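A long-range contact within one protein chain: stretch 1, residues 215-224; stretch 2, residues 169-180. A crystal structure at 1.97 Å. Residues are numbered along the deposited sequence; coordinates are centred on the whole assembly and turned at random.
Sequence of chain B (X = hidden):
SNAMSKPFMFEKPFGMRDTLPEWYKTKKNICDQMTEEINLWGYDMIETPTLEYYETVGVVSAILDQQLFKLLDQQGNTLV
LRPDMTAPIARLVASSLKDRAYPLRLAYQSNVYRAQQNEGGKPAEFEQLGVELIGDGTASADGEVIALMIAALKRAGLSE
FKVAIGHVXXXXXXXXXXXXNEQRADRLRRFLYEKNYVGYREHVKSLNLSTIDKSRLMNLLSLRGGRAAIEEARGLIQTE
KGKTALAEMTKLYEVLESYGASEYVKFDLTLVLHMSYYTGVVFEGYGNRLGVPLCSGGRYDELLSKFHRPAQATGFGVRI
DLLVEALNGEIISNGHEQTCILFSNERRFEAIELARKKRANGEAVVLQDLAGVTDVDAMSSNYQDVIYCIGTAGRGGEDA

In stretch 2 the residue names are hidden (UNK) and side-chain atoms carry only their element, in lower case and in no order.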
ATOM      1  N   SER B 215      28.181  38.725 -16.471  1.00 72.21           N
ATOM      2  CA  SER B 215      28.676  37.578 -17.232  1.00 73.80           C
ATOM      3  C   SER B 215      28.758  36.321 -16.375  1.00 61.47           C
ATOM      4  O   SER B 215      28.479  35.221 -16.849  1.00 54.10           O
ATOM      5  CB  SER B 215      30.050  37.875 -17.833  1.00 77.70           C
ATOM      6  OG  SER B 215      30.001  39.028 -18.650  1.00 89.29           O
ATOM      7  N   ARG B 216      29.169  36.487 -15.123  1.00 59.35           N
ATOM      8  CA  ARG B 216      29.236  35.366 -14.202  1.00 56.96           C
ATOM      9  C   ARG B 216      27.839  34.774 -14.040  1.00 58.58           C
ATOM     10  O   ARG B 216      27.621  33.600 -14.330  1.00 54.40           O
ATOM     11  CB  ARG B 216      29.814  35.796 -12.848  1.00 56.87           C
ATOM     12  CG  ARG B 216      31.262  36.303 -12.909  1.00 59.76           C
ATOM     13  CD  ARG B 216      32.013  36.004 -11.611  1.00 63.60           C
ATOM     14  NE  ARG B 216      31.665  36.934 -10.540  1.00 68.44           N
ATOM     15  CZ  ARG B 216      31.667  36.636  -9.240  1.00 72.04           C
ATOM     16  NH1 ARG B 216      31.336  37.566  -8.355  1.00 76.13           N
ATOM     17  NH2 ARG B 216      31.984  35.416  -8.819  1.00 66.99           N
ATOM     18  N   LEU B 217      26.892  35.596 -13.592  1.00 59.50           N
ATOM     19  CA  LEU B 217      25.517  35.145 -13.416  1.00 59.25           C
ATOM     20  C   LEU B 217      24.994  34.498 -14.693  1.00 62.33           C
ATOM     21  O   LEU B 217      24.301  33.476 -14.654  1.00 54.92           O
ATOM     22  CB  LEU B 217      24.614  36.309 -13.000  1.00 58.19           C
ATOM     23  CG  LEU B 217      24.877  36.868 -11.599  1.00 55.32           C
ATOM     24  CD1 LEU B 217      23.911  37.987 -11.263  1.00 56.51           C
ATOM     25  CD2 LEU B 217      24.779  35.765 -10.573  1.00 48.78           C
HETATM   26  N   MSE B 218      25.355  35.098 -15.822  1.00 63.16           N
HETATM   27  CA  MSE B 218      24.909  34.649 -17.134  1.00 62.70           C
HETATM   28  C   MSE B 218      25.470  33.271 -17.488  1.00 59.49           C
HETATM   29  O   MSE B 218      24.746  32.397 -17.999  1.00 58.48           O
HETATM   30  CB  MSE B 218      25.328  35.678 -18.193  1.00 65.13           C
HETATM   31  CG  MSE B 218      24.291  35.920 -19.266  1.00 68.16           C
HETATM   32 SE   MSE B 218      22.619  36.573 -18.522  0.61 65.35          SE
HETATM   33  CE  MSE B 218      22.651  38.385 -19.234  1.00 61.77           C
ATOM     34  N   ASN B 219      26.756  33.077 -17.205  1.00 55.67           N
ATOM     35  CA  ASN B 219      27.439  31.837 -17.562  1.00 58.10           C
ATOM     36  C   ASN B 219      27.007  30.626 -16.732  1.00 53.35           C
ATOM     37  O   ASN B 219      27.251  29.483 -17.118  1.00 56.17           O
ATOM     38  CB  ASN B 219      28.960  32.023 -17.519  1.00 66.29           C
ATOM     39  CG  ASN B 219      29.487  32.770 -18.734  1.00 76.14           C
ATOM     40  OD1 ASN B 219      29.046  32.531 -19.860  1.00 77.90           O
ATOM     41  ND2 ASN B 219      30.429  33.682 -18.511  1.00 78.11           N
ATOM     42  N   LEU B 220      26.363  30.881 -15.596  1.00 48.31           N
ATOM     43  CA  LEU B 220      25.790  29.807 -14.784  1.00 47.12           C
ATOM     44  C   LEU B 220      24.881  28.942 -15.637  1.00 45.87           C
ATOM     45  O   LEU B 220      24.947  27.723 -15.577  1.00 47.00           O
ATOM     46  CB  LEU B 220      24.990  30.380 -13.616  1.00 45.67           C
ATOM     47  CG  LEU B 220      24.136  29.392 -12.817  1.00 46.39           C
ATOM     48  CD1 LEU B 220      24.989  28.248 -12.272  1.00 42.06           C
ATOM     49  CD2 LEU B 220      23.438  30.139 -11.696  1.00 42.01           C
ATOM     50  N   LEU B 221      24.038  29.591 -16.437  1.00 53.02           N
ATOM     51  CA  LEU B 221      23.068  28.907 -17.295  1.00 48.77           C
ATOM     52  C   LEU B 221      23.711  27.942 -18.287  1.00 45.47           C
ATOM     53  O   LEU B 221      23.062  27.022 -18.782  1.00 49.65           O
ATOM     54  CB  LEU B 221      22.239  29.935 -18.058  1.00 53.21           C
ATOM     55  CG  LEU B 221      20.840  30.242 -17.528  1.00 60.16           C
ATOM     56  CD1 LEU B 221      20.784  30.175 -16.008  1.00 57.96           C
ATOM     57  CD2 LEU B 221      20.371  31.596 -18.045  1.00 51.16           C
ATOM     58  N   SER B 222      24.988  28.154 -18.580  1.00 45.34           N
ATOM     59  CA  SER B 222      25.685  27.301 -19.533  1.00 48.04           C
ATOM     60  C   SER B 222      26.291  26.060 -18.888  1.00 45.21           C
ATOM     61  O   SER B 222      26.778  25.181 -19.591  1.00 53.59           O
ATOM     62  CB  SER B 222      26.781  28.089 -20.255  1.00 60.13           C
ATOM     63  OG  SER B 222      26.254  28.746 -21.393  1.00 69.46           O
ATOM     64  N   LEU B 223      26.275  25.995 -17.557  1.00 48.17           N
ATOM     65  CA  LEU B 223      26.930  24.899 -16.838  1.00 45.39           C
ATOM     66  C   LEU B 223      26.063  23.646 -16.848  1.00 48.39           C
ATOM     67  O   LEU B 223      25.552  23.212 -15.813  1.00 48.80           O
ATOM     68  CB  LEU B 223      27.264  25.317 -15.402  1.00 45.00           C
ATOM     69  CG  LEU B 223      28.159  26.544 -15.267  1.00 48.80           C
ATOM     70  CD1 LEU B 223      28.276  26.991 -13.807  1.00 49.19           C
ATOM     71  CD2 LEU B 223      29.543  26.274 -15.882  1.00 55.76           C
ATOM     72  N   ARG B 224      25.896  23.074 -18.034  1.00 47.57           N
ATOM     73  CA  ARG B 224      25.018  21.934 -18.230  1.00 44.45           C
ATOM     74  C   ARG B 224      25.657  21.023 -19.261  1.00 57.20           C
ATOM     75  O   ARG B 224      25.727  21.370 -20.441  1.00 58.47           O
ATOM     76  CB  ARG B 224      23.648  22.400 -18.736  1.00 44.99           C
ATOM     77  CG  ARG B 224      23.095  23.623 -18.016  1.00 48.70           C
ATOM     78  CD  ARG B 224      21.690  23.964 -18.493  1.00 43.90           C
ATOM     79  NE  ARG B 224      20.665  23.059 -17.963  1.00 42.73           N
ATOM     80  CZ  ARG B 224      19.797  22.404 -18.721  1.00 40.94           C
ATOM     81  NH1 ARG B 224      19.857  22.538 -20.039  1.00 36.77           N
ATOM     82  NH2 ARG B 224      18.885  21.605 -18.166  1.00 44.32           N
ATOM     83  N   UNK B 169      24.873  24.391  -2.922  1.00 38.01           N
ATOM     84  CA  UNK B 169      25.971  25.180  -2.396  1.00 38.67           C
ATOM     85  C   UNK B 169      26.623  25.999  -3.496  1.00 43.48           C
ATOM     86  O   UNK B 169      26.955  27.177  -3.304  1.00 43.74           O
ATOM     87  N   UNK B 170      26.813  25.383  -4.659  1.00 39.06           N
ATOM     88  CA  UNK B 170      27.399  26.115  -5.768  1.00 42.75           C
ATOM     89  C   UNK B 170      26.527  27.314  -6.162  1.00 43.67           C
ATOM     90  O   UNK B 170      27.009  28.450  -6.231  1.00 45.45           O
ATOM     91  o   UNK B 170      30.194  28.118 -11.141  1.00 54.22           O
ATOM     92  c   UNK B 170      27.663  25.212  -6.972  1.00 44.49           C
ATOM     93  c   UNK B 170      30.328  26.841  -9.142  1.00 52.12           C
ATOM     94  c   UNK B 170      28.326  25.970  -8.096  1.00 47.67           C
ATOM     95  c   UNK B 170      27.572  26.563  -9.103  1.00 47.16           C
ATOM     96  c   UNK B 170      29.706  26.131  -8.127  1.00 52.77           C
ATOM     97  c   UNK B 170      28.188  27.285 -10.133  1.00 45.36           C
ATOM     98  c   UNK B 170      29.569  27.416 -10.138  1.00 49.15           C
ATOM     99  N   UNK B 171      25.247  27.055  -6.417  1.00 42.55           N
ATOM    100  CA  UNK B 171      24.298  28.104  -6.779  1.00 42.29           C
ATOM    101  C   UNK B 171      24.299  29.233  -5.749  1.00 48.01           C
ATOM    102  O   UNK B 171      24.482  30.400  -6.094  1.00 49.88           O
ATOM    103  c   UNK B 171      22.795  26.528  -8.046  1.00 53.01           C
ATOM    104  c   UNK B 171      21.865  28.673  -7.175  1.00 51.95           C
ATOM    105  c   UNK B 171      22.858  27.545  -6.924  1.00 52.12           C
ATOM    106  N   UNK B 172      24.099  28.889  -4.480  1.00 42.95           N
ATOM    107  CA  UNK B 172      24.042  29.917  -3.438  1.00 41.31           C
ATOM    108  C   UNK B 172      25.332  30.737  -3.331  1.00 48.68           C
ATOM    109  O   UNK B 172      25.278  31.965  -3.216  1.00 51.38           O
ATOM    110  c   UNK B 172      22.211  28.799  -2.070  1.00 53.45           C
ATOM    111  o   UNK B 172      21.487  28.908  -3.062  1.00 56.11           O
ATOM    112  c   UNK B 172      23.647  29.319  -2.084  1.00 43.83           C
ATOM    113  n   UNK B 172      21.795  28.234  -0.940  1.00 60.29           N
ATOM    114  N   UNK B 173      26.485  30.074  -3.380  1.00 49.17           N
ATOM    115  CA  UNK B 173      27.763  30.793  -3.284  1.00 52.14           C
ATOM    116  C   UNK B 173      27.927  31.802  -4.414  1.00 52.06           C
ATOM    117  O   UNK B 173      28.336  32.945  -4.184  1.00 58.88           O
ATOM    118  c   UNK B 173      28.943  29.824  -3.264  1.00 49.86           C
ATOM    119  N   UNK B 174      27.609  31.381  -5.632  1.00 43.79           N
ATOM    120  CA  UNK B 174      27.743  32.250  -6.792  1.00 50.74           C
ATOM    121  C   UNK B 174      26.777  33.426  -6.731  1.00 55.97           C
ATOM    122  O   UNK B 174      27.185  34.579  -6.883  1.00 57.34           O
ATOM    123  c   UNK B 174      28.936  33.068  -9.496  1.00 41.99           C
ATOM    124  c   UNK B 174      27.318  31.460 -10.602  1.00 47.26           C
ATOM    125  c   UNK B 174      27.526  31.471  -8.091  1.00 45.45           C
ATOM    126  c   UNK B 174      27.588  32.317  -9.369  1.00 45.42           C
ATOM    127  N   UNK B 175      25.497  33.134  -6.519  1.00 41.71           N
ATOM    128  CA  UNK B 175      24.491  34.187  -6.435  1.00 42.80           C
ATOM    129  C   UNK B 175      24.862  35.226  -5.369  1.00 50.21           C
ATOM    130  O   UNK B 175      24.928  36.420  -5.661  1.00 54.92           O
ATOM    131  c   UNK B 175      22.303  33.287  -7.423  1.00 45.12           C
ATOM    132  c   UNK B 175      21.261  32.216  -7.166  1.00 39.15           C
ATOM    133  c   UNK B 175      23.228  32.943  -8.600  1.00 45.51           C
ATOM    134  c   UNK B 175      23.111  33.590  -6.156  1.00 43.56           C
ATOM    135  N   UNK B 176      25.108  34.765  -4.143  1.00 53.03           N
ATOM    136  CA  UNK B 176      25.508  35.655  -3.049  1.00 58.97           C
ATOM    137  C   UNK B 176      26.729  36.487  -3.399  1.00 68.37           C
ATOM    138  O   UNK B 176      26.726  37.716  -3.253  1.00 63.76           O
ATOM    139 se   UNK B 176      23.498  36.036  -0.465  0.67 87.67          SE
ATOM    140  c   UNK B 176      25.807  34.869  -1.774  1.00 58.13           C
ATOM    141  c   UNK B 176      24.574  34.494  -0.988  1.00 65.10           C
ATOM    142  c   UNK B 176      21.848  35.067  -0.114  1.00112.27           C
ATOM    143  N   UNK B 177      27.786  35.824  -3.846  1.00 65.34           N
ATOM    144  CA  UNK B 177      29.027  36.542  -4.061  1.00 64.34           C
ATOM    145  C   UNK B 177      28.833  37.685  -5.047  1.00 65.01           C
ATOM    146  O   UNK B 177      29.583  38.666  -5.021  1.00 55.51           O
ATOM    147  o   UNK B 177      31.875  36.599  -3.254  1.00 56.30           O
ATOM    148  c   UNK B 177      30.141  35.619  -4.531  1.00 56.71           C
ATOM    149  c   UNK B 177      31.497  36.264  -4.397  1.00 58.78           C
ATOM    150  o   UNK B 177      32.171  36.446  -5.425  1.00 51.60           O
ATOM    151  N   UNK B 178      27.817  37.567  -5.900  1.00 57.02           N
ATOM    152  CA  UNK B 178      27.567  38.594  -6.906  1.00 59.82           C
ATOM    153  C   UNK B 178      26.569  39.667  -6.473  1.00 61.85           C
ATOM    154  O   UNK B 178      26.801  40.855  -6.691  1.00 62.50           O
ATOM    155  c   UNK B 178      26.656  39.096  -9.178  1.00 59.86           C
ATOM    156  c   UNK B 178      28.211  37.134  -8.852  1.00 53.91           C
ATOM    157  c   UNK B 178      27.099  37.989  -8.233  1.00 58.77           C
ATOM    158  N   UNK B 179      25.458  39.260  -5.868  1.00 56.38           N
ATOM    159  CA  UNK B 179      24.425  40.230  -5.510  1.00 67.75           C
ATOM    160  C   UNK B 179      24.469  40.649  -4.036  1.00 76.15           C
ATOM    161  O   UNK B 179      23.862  41.648  -3.651  1.00 77.77           O
ATOM    162  c   UNK B 179      22.957  39.481  -7.416  1.00 68.37           C
ATOM    163  c   UNK B 179      23.008  39.751  -5.916  1.00 65.01           C
ATOM    164  c   UNK B 179      22.602  38.519  -5.129  1.00 60.35           C
ATOM    165  N   UNK B 180      25.190  39.882  -3.223  1.00 81.17           N
ATOM    166  CA  UNK B 180      25.475  40.248  -1.845  1.00 86.84           C
ATOM    167  C   UNK B 180      24.290  40.428  -0.910  1.00 94.10           C
ATOM    168  O   UNK B 180      24.465  40.792   0.256  1.00 99.53           O
TER

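Position 169 has no side-chain atoms and lies beyond the reach of stretch 1; it is Gly169. At 170 one carbon leads to a six-carbon ring bearing a single oxygen; the ring edge meets Leu220 and the oxygen end lies near Leu223. This is Tyr170, with CA-to-CB pointing toward stretch 1. CD1 of Leu220 is 4.0 Å from Tyr170 CE2, while CD1 of Leu223 lies 3.7 Å from the same CE2 and 3.5 Å from Tyr170 OH, which is hydrogen-bonded elsewhere in the structure.

At 171, one carbon carries two more, a beta-branched pattern; CA-to-CB points sideways and no close contact with stretch 1 results. It is Val171. Position 172 has two carbons, the second bearing one oxygen and one nitrogen, out of reach of stretch 1, and is Asn172. A lone carbon at 173, also without contact, identifies Ala173.

Four carbons forked at the second define 174. The set approaches Leu220 CB and the guanidinium of Arg216, and the residue is Leu174: its CD2 is 4.0 Å from Leu220 CB and its CD1 3.9 Å from Arg216 NH2. Position 175 repeats the four-carbon fork; CA-to-CB points away, although the end of the side chain comes nearer and meets Leu217 and Leu220. This is Leu175, whose CD1 lies 3.8 Å from Leu217 CD2 and 4.2 Å from Leu220 CD2.

The unbranched chain at 176, two carbons, selenium and a terminal carbon, is out of reach of stretch 1; it is selenomethionine, Met176. At 177 the second of two carbons holds two oxygens, a carboxylate near Arg216. It is Asp177, and Arg216 NH1 donates a hydrogen bond to its OD2 at 3.2 Å, forming a salt bridge.

Position 178 has one carbon carrying two, with CA-to-CB pointing toward stretch 1; its branches meet Arg216 and Leu217. In Val178, CG2 lies over one face of the Arg216 guanidinium, 3.2 Å from Arg216 NH1, and CG1 is 3.6 Å from Leu217 CD1. The same three-carbon branch at 179 also touches Leu217 and gives Val179, with CG1 4.2 Å from Leu217 CD1. Position 180 has no side-chain atoms and a positive phi, which favours glycine; Gly180 is the first residue to leave helical geometry.

The helices run nearly antiparallel, at 158° with axes 10.3 Å apart at closest approach, so Leu217 faces the later turns of the partner and Leu220 the earlier ones. Leucine and valine side chains pack between the helices, and the Tyr170 ring meets Leu220 and, beyond the helix, Leu223. The Arg216–Asp177 salt bridge adds a charged link beside this apolar packing.

Stretch 2 (169-180) GYVNALLMDVVG
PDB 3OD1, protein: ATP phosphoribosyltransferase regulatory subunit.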